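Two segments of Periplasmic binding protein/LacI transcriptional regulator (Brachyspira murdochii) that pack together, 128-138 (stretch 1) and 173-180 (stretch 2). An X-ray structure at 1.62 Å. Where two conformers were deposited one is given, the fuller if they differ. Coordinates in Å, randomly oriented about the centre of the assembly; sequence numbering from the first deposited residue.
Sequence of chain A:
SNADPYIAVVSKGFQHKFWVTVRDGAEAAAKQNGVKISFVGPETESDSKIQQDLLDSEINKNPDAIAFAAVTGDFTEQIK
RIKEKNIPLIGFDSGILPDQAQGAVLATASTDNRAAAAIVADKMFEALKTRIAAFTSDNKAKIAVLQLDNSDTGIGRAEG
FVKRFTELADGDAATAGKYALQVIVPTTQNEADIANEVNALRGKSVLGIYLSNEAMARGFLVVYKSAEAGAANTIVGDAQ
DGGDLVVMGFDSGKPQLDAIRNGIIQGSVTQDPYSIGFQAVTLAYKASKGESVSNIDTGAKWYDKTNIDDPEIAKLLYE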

ATOM      1  N   LEU A 128       8.255   0.260  21.120  1.00 12.60           N
ATOM      2  CA  LEU A 128       9.712   0.351  21.327  1.00 12.14           C
ATOM      3  C   LEU A 128      10.238   1.476  22.243  1.00 11.88           C
ATOM      4  O   LEU A 128      11.454   1.504  22.545  1.00 11.80           O
ATOM      5  CB  LEU A 128      10.412   0.456  19.997  1.00 12.42           C
ATOM      6  CG  LEU A 128      10.308  -0.788  19.178  1.00 12.88           C
ATOM      7  CD1 LEU A 128      10.978  -0.500  17.873  1.00 13.39           C
ATOM      8  CD2 LEU A 128      10.976  -1.994  19.812  1.00 13.19           C
ATOM      9  N   LYS A 129       9.368   2.384  22.676  1.00 13.00           N
ATOM     10  CA  LYS A 129       9.850   3.590  23.366  1.00 14.24           C
ATOM     11  C   LYS A 129      10.654   3.321  24.649  1.00 14.87           C
ATOM     12  O   LYS A 129      11.687   3.981  24.872  1.00 14.99           O
ATOM     13  CB  LYS A 129       8.740   4.624  23.573  1.00 16.37           C
ATOM     14  CG  LYS A 129       7.714   4.208  24.564  1.00 19.86           C
ATOM     15  CD  LYS A 129       6.547   5.158  24.437  1.00 23.16           C
ATOM     16  CE  LYS A 129       5.555   4.946  25.554  1.00 28.96           C
ATOM     17  NZ  LYS A 129       4.791   6.220  25.626  1.00 32.68           N
ATOM     18  N   THR A 130      10.272   2.322  25.441  1.00 13.74           N
ATOM     19  CA  THR A 130      11.095   1.986  26.629  1.00 14.48           C
ATOM     20  C   THR A 130      12.437   1.379  26.240  1.00 14.10           C
ATOM     21  O   THR A 130      13.510   1.725  26.767  1.00 13.84           O
ATOM     22  CB  THR A 130      10.254   1.048  27.520  1.00 15.63           C
ATOM     23  OG1 THR A 130       9.080   1.780  27.924  1.00 16.80           O
ATOM     24  CG2 THR A 130      11.003   0.574  28.793  1.00 16.78           C
ATOM     25  N   ARG A 131      12.378   0.496  25.229  1.00 12.68           N
ATOM     26  CA  ARG A 131      13.578  -0.134  24.675  1.00 12.26           C
ATOM     27  C   ARG A 131      14.583   0.833  24.052  1.00 12.15           C
ATOM     28  O   ARG A 131      15.812   0.715  24.258  1.00 12.27           O
ATOM     29  CB  ARG A 131      13.237  -1.331  23.785  1.00 12.57           C
ATOM     30  CG  ARG A 131      12.751  -2.508  24.608  1.00 12.78           C
ATOM     31  CD  ARG A 131      11.988  -3.476  23.710  1.00 14.23           C
ATOM     32  NE  ARG A 131      12.925  -4.183  22.829  1.00 13.98           N
ATOM     33  CZ  ARG A 131      12.601  -5.087  21.900  1.00 14.25           C
ATOM     34  NH1 ARG A 131      13.567  -5.676  21.229  1.00 14.37           N
ATOM     35  NH2 ARG A 131      11.318  -5.388  21.625  1.00 14.34           N
ATOM     36  N   ILE A 132      14.094   1.830  23.341  1.00 12.18           N
ATOM     37  CA  ILE A 132      14.943   2.850  22.741  1.00 12.13           C
ATOM     38  C   ILE A 132      15.656   3.684  23.806  1.00 13.74           C
ATOM     39  O   ILE A 132      16.791   4.049  23.615  1.00 14.36           O
ATOM     40  CB  ILE A 132      14.120   3.772  21.820  1.00 12.82           C
ATOM     41  CG1 ILE A 132      13.713   3.007  20.558  1.00 12.48           C
ATOM     42  CG2 ILE A 132      14.926   5.027  21.423  1.00 13.43           C
ATOM     43  CD1 ILE A 132      12.549   3.641  19.783  1.00 13.17           C
ATOM     44  N   ALA A 133      14.975   3.974  24.910  1.00 13.54           N
ATOM     45  CA  ALA A 133      15.546   4.819  25.964  1.00 14.76           C
ATOM     46  C   ALA A 133      16.841   4.254  26.562  1.00 17.30           C
ATOM     47  O   ALA A 133      17.673   5.028  27.048  1.00 16.49           O
ATOM     48  CB  ALA A 133      14.520   5.017  27.034  1.00 14.82           C
ATOM     49  N   ALA A 134      17.011   2.933  26.506  1.00 17.24           N
ATOM     50  CA  ALA A 134      18.271   2.252  26.833  1.00 18.78           C
ATOM     51  C   ALA A 134      19.482   2.496  25.953  1.00 19.05           C
ATOM     52  O   ALA A 134      20.614   2.158  26.349  1.00 20.84           O
ATOM     53  CB  ALA A 134      18.056   0.751  26.959  1.00 21.00           C
ATOM     54  N   PHE A 135      19.280   3.017  24.750  1.00 19.52           N
ATOM     55  CA  PHE A 135      20.375   3.305  23.841  1.00 18.29           C
ATOM     56  C   PHE A 135      20.941   4.693  24.094  1.00 20.90           C
ATOM     57  O   PHE A 135      20.500   5.397  25.027  1.00 20.46           O
ATOM     58  CB  PHE A 135      19.932   3.073  22.390  1.00 17.67           C
ATOM     59  CG  PHE A 135      19.742   1.636  22.116  1.00 16.32           C
ATOM     60  CD1 PHE A 135      18.595   0.998  22.482  1.00 15.89           C
ATOM     61  CD2 PHE A 135      20.735   0.909  21.471  1.00 17.22           C
ATOM     62  CE1 PHE A 135      18.434  -0.370  22.266  1.00 15.68           C
ATOM     63  CE2 PHE A 135      20.588  -0.447  21.258  1.00 17.93           C
ATOM     64  CZ  PHE A 135      19.408  -1.083  21.644  1.00 17.00           C
ATOM     65  N   THR A 136      21.946   5.045  23.327  1.00 23.51           N
ATOM     66  CA  THR A 136      22.621   6.330  23.521  1.00 25.49           C
ATOM     67  C   THR A 136      22.910   6.987  22.219  1.00 26.36           C
ATOM     68  O   THR A 136      22.825   6.388  21.147  1.00 22.33           O
ATOM     69  CB  THR A 136      23.964   6.144  24.271  1.00 27.47           C
ATOM     70  OG1 THR A 136      24.871   5.329  23.495  1.00 26.17           O
ATOM     71  CG2 THR A 136      23.779   5.513  25.620  1.00 28.63           C
ATOM     72  N   SER A 137      23.301   8.249  22.300  1.00 27.68           N
ATOM     73  CA  SER A 137      23.614   8.993  21.114  0.70 27.43           C
ATOM     74  C   SER A 137      24.788   8.392  20.319  1.00 27.02           C
ATOM     75  O   SER A 137      24.800   8.467  19.095  1.00 28.32           O
ATOM     76  CB  SER A 137      23.920  10.436  21.488  0.70 30.78           C
ATOM     77  OG  SER A 137      24.294  11.135  20.328  0.70 32.57           O
ATOM     78  N   ASP A 138      25.753   7.792  21.012  1.00 26.38           N
ATOM     79  CA  ASP A 138      26.912   7.158  20.357  1.00 27.76           C
ATOM     80  C   ASP A 138      26.624   5.723  19.864  1.00 25.21           C
ATOM     81  O   ASP A 138      27.424   5.164  19.115  1.00 25.79           O
ATOM     82  CB  ASP A 138      28.118   7.101  21.315  1.00 31.51           C
ATOM     83  CG  ASP A 138      28.683   8.497  21.663  1.00 36.82           C
ATOM     84  OD1 ASP A 138      28.248   9.539  21.109  1.00 39.70           O
ATOM     85  OD2 ASP A 138      29.602   8.549  22.512  1.00 44.02           O
ATOM     86  N   ALA A 173      11.559  13.292  25.427  1.00 13.12           N
ATOM     87  CA  ALA A 173      12.975  13.491  25.785  1.00 13.70           C
ATOM     88  C   ALA A 173      13.691  12.171  26.168  1.00 13.54           C
ATOM     89  O   ALA A 173      14.928  12.077  26.114  1.00 14.67           O
ATOM     90  CB  ALA A 173      13.081  14.576  26.877  1.00 13.69           C
ATOM     91  N   ALA A 174      12.952  11.123  26.546  1.00 12.96           N
ATOM     92  CA  ALA A 174      13.623   9.885  26.928  1.00 13.57           C
ATOM     93  C   ALA A 174      14.156   9.136  25.686  1.00 13.62           C
ATOM     94  O   ALA A 174      15.025   8.288  25.812  1.00 14.67           O
ATOM     95  CB  ALA A 174      12.702   8.999  27.714  1.00 13.96           C
ATOM     96  N   THR A 175      13.594   9.436  24.525  1.00 14.67           N
ATOM     97  CA  THR A 175      13.992   8.782  23.267  1.00 14.10           C
ATOM     98  C   THR A 175      14.805   9.649  22.331  1.00 14.58           C
ATOM     99  O   THR A 175      15.510   9.117  21.463  1.00 15.56           O
ATOM    100  CB  THR A 175      12.768   8.173  22.534  1.00 13.63           C
ATOM    101  OG1 THR A 175      11.799   9.164  22.277  1.00 13.02           O
ATOM    102  CG2 THR A 175      12.131   7.028  23.313  1.00 13.90           C
ATOM    103  N   ALA A 176      14.678  10.959  22.470  1.00 15.37           N
ATOM    104  CA  ALA A 176      15.282  11.877  21.484  1.00 15.78           C
ATOM    105  C   ALA A 176      16.783  11.685  21.431  1.00 15.88           C
ATOM    106  O   ALA A 176      17.430  11.477  22.413  1.00 15.97           O
ATOM    107  CB  ALA A 176      14.902  13.294  21.790  1.00 17.41           C
ATOM    108  N   GLY A 177      17.329  11.676  20.226  1.00 16.24           N
ATOM    109  CA  GLY A 177      18.739  11.465  20.075  1.00 18.65           C
ATOM    110  C   GLY A 177      19.272  10.035  20.172  1.00 18.36           C
ATOM    111  O   GLY A 177      20.461   9.805  20.003  1.00 19.56           O
ATOM    112  N   LYS A 178      18.414   9.060  20.471  1.00 17.88           N
ATOM    113  CA  LYS A 178      18.876   7.708  20.752  1.00 17.52           C
ATOM    114  C   LYS A 178      18.473   6.732  19.675  1.00 14.70           C
ATOM    115  O   LYS A 178      18.571   5.556  19.903  1.00 13.76           O
ATOM    116  CB  LYS A 178      18.276   7.215  22.062  1.00 17.52           C
ATOM    117  CG  LYS A 178      18.732   7.983  23.299  1.00 19.20           C
ATOM    118  CD  LYS A 178      18.006   7.520  24.551  1.00 19.82           C
ATOM    119  CE  LYS A 178      18.543   8.224  25.753  1.00 21.25           C
ATOM    120  NZ  LYS A 178      17.735   7.749  26.934  1.00 21.76           N
ATOM    121  N   TYR A 179      17.975   7.213  18.547  1.00 14.70           N
ATOM    122  CA  TYR A 179      17.432   6.325  17.549  1.00 14.79           C
ATOM    123  C   TYR A 179      17.883   6.763  16.192  1.00 13.73           C
ATOM    124  O   TYR A 179      18.187   7.961  15.935  1.00 15.33           O
ATOM    125  CB  TYR A 179      15.893   6.251  17.631  1.00 15.45           C
ATOM    126  CG  TYR A 179      15.242   7.479  17.071  1.00 15.43           C
ATOM    127  CD1 TYR A 179      15.059   8.616  17.864  1.00 15.89           C
ATOM    128  CD2 TYR A 179      14.838   7.552  15.764  1.00 16.21           C
ATOM    129  CE1 TYR A 179      14.554   9.803  17.342  1.00 16.09           C
ATOM    130  CE2 TYR A 179      14.285   8.719  15.244  1.00 15.57           C
ATOM    131  CZ  TYR A 179      14.140   9.827  16.024  1.00 16.19           C
ATOM    132  OH  TYR A 179      13.644  10.995  15.527  1.00 19.34           O
ATOM    133  N   ALA A 180      17.912   5.823  15.249  1.00 13.95           N
ATOM    134  CA  ALA A 180      18.122   6.129  13.816  1.00 14.55           C
ATOM    135  C   ALA A 180      17.230   5.273  12.938  1.00 14.31           C
ATOM    136  O   ALA A 180      17.106   4.075  13.168  1.00 14.27           O
ATOM    137  CB  ALA A 180      19.550   5.852  13.428  1.00 14.94           C
TER

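What joins the two stretches most firmly? The answer is the side chain of Lys178, which loses more surface to the other stretch than any other residue here. Its chi1 is m (-65°), and chi2, chi3 and chi4 are all t, so the four methylenes run out fully extended and carry the amino group to the backbone of the first stretch at Ala133. There Lys178 NZ donates a hydrogen bond to Ala133 O at 2.7 Å, the only hydrogen bond between the stretches. Lys178 NZ also donates to Ala174 O at 3.0 Å within its own stretch. One ammonium group thus ties together two backbone carbonyls, one from each stretch, and a long, straight side chain with a multiple donor at its tip suits that task well.

How is the rest of that lysine accommodated? Its methylenes lie along the first stretch's backbone, with Lys178 CD 3.8 Å from Ile132 O and 3.3 Å from Phe135 O. Ile132 O also accepts a hydrogen bond from Phe135 N at 2.9 Å, closing the turn beside which the lysine lies. Phe135 adds only a loose side-chain contact, Phe135 CB lying 4.5 Å from Lys178 CB; with chi1 m (-70°), its ring leads away from the second stretch. The lysine therefore serves in two ways, as an apolar rod along its length and as a donor at its end.

Which side chains fill the apolar part of the contact? Ile132, buried and with its CA-to-CB bond directed toward the second stretch, is central. Its chi1 is m (-71°) and chi2 t (162°), and the branch methyl Ile132 CG2 lies 3.9 Å from Thr175 CG2, 4.1 Å from Lys178 CB and 4.1 Å from Tyr179 CB. A beta-branched residue is useful here because CG2 offers bulk close to the backbone. Thr175, chi1 p (57°), presents its own methyl: Thr175 CG2 is 3.5 Å from Lys129 O as well as touching the isoleucine, while OG1 is hydrogen-bonded to a residue just outside the stretches. Tyr179 contributes through CB, since its chi1 of 75° (p) leads the ring away and its OH is hydrogen-bonded elsewhere in the structure.

Where do the backbones themselves approach? They do so beside the small residues Ala133, Ala174, Ser137 and Gly177. Ala133 CA makes a CA-H...O contact with Ala174 O at 3.5 Å, while the methyls Ala133 CB and Ala174 CB meet at 4.4 Å; the CA atom nearest Ala133 CA across the contact is Thr175 CA, 5.0 Å away. A second such CA-H...O contact joins Ser137 CA to Gly177 O at 3.4 Å. Gly177 lies in a type II turn from Thr175 to Lys178, closed by Lys178 N to Thr175 O at 3.1 Å. At its phi/psi of 79/-4, a CB would be jammed against the preceding carbonyl oxygen, so the backbone itself calls for glycine. In all, the two stretches bury 413 Å² between them.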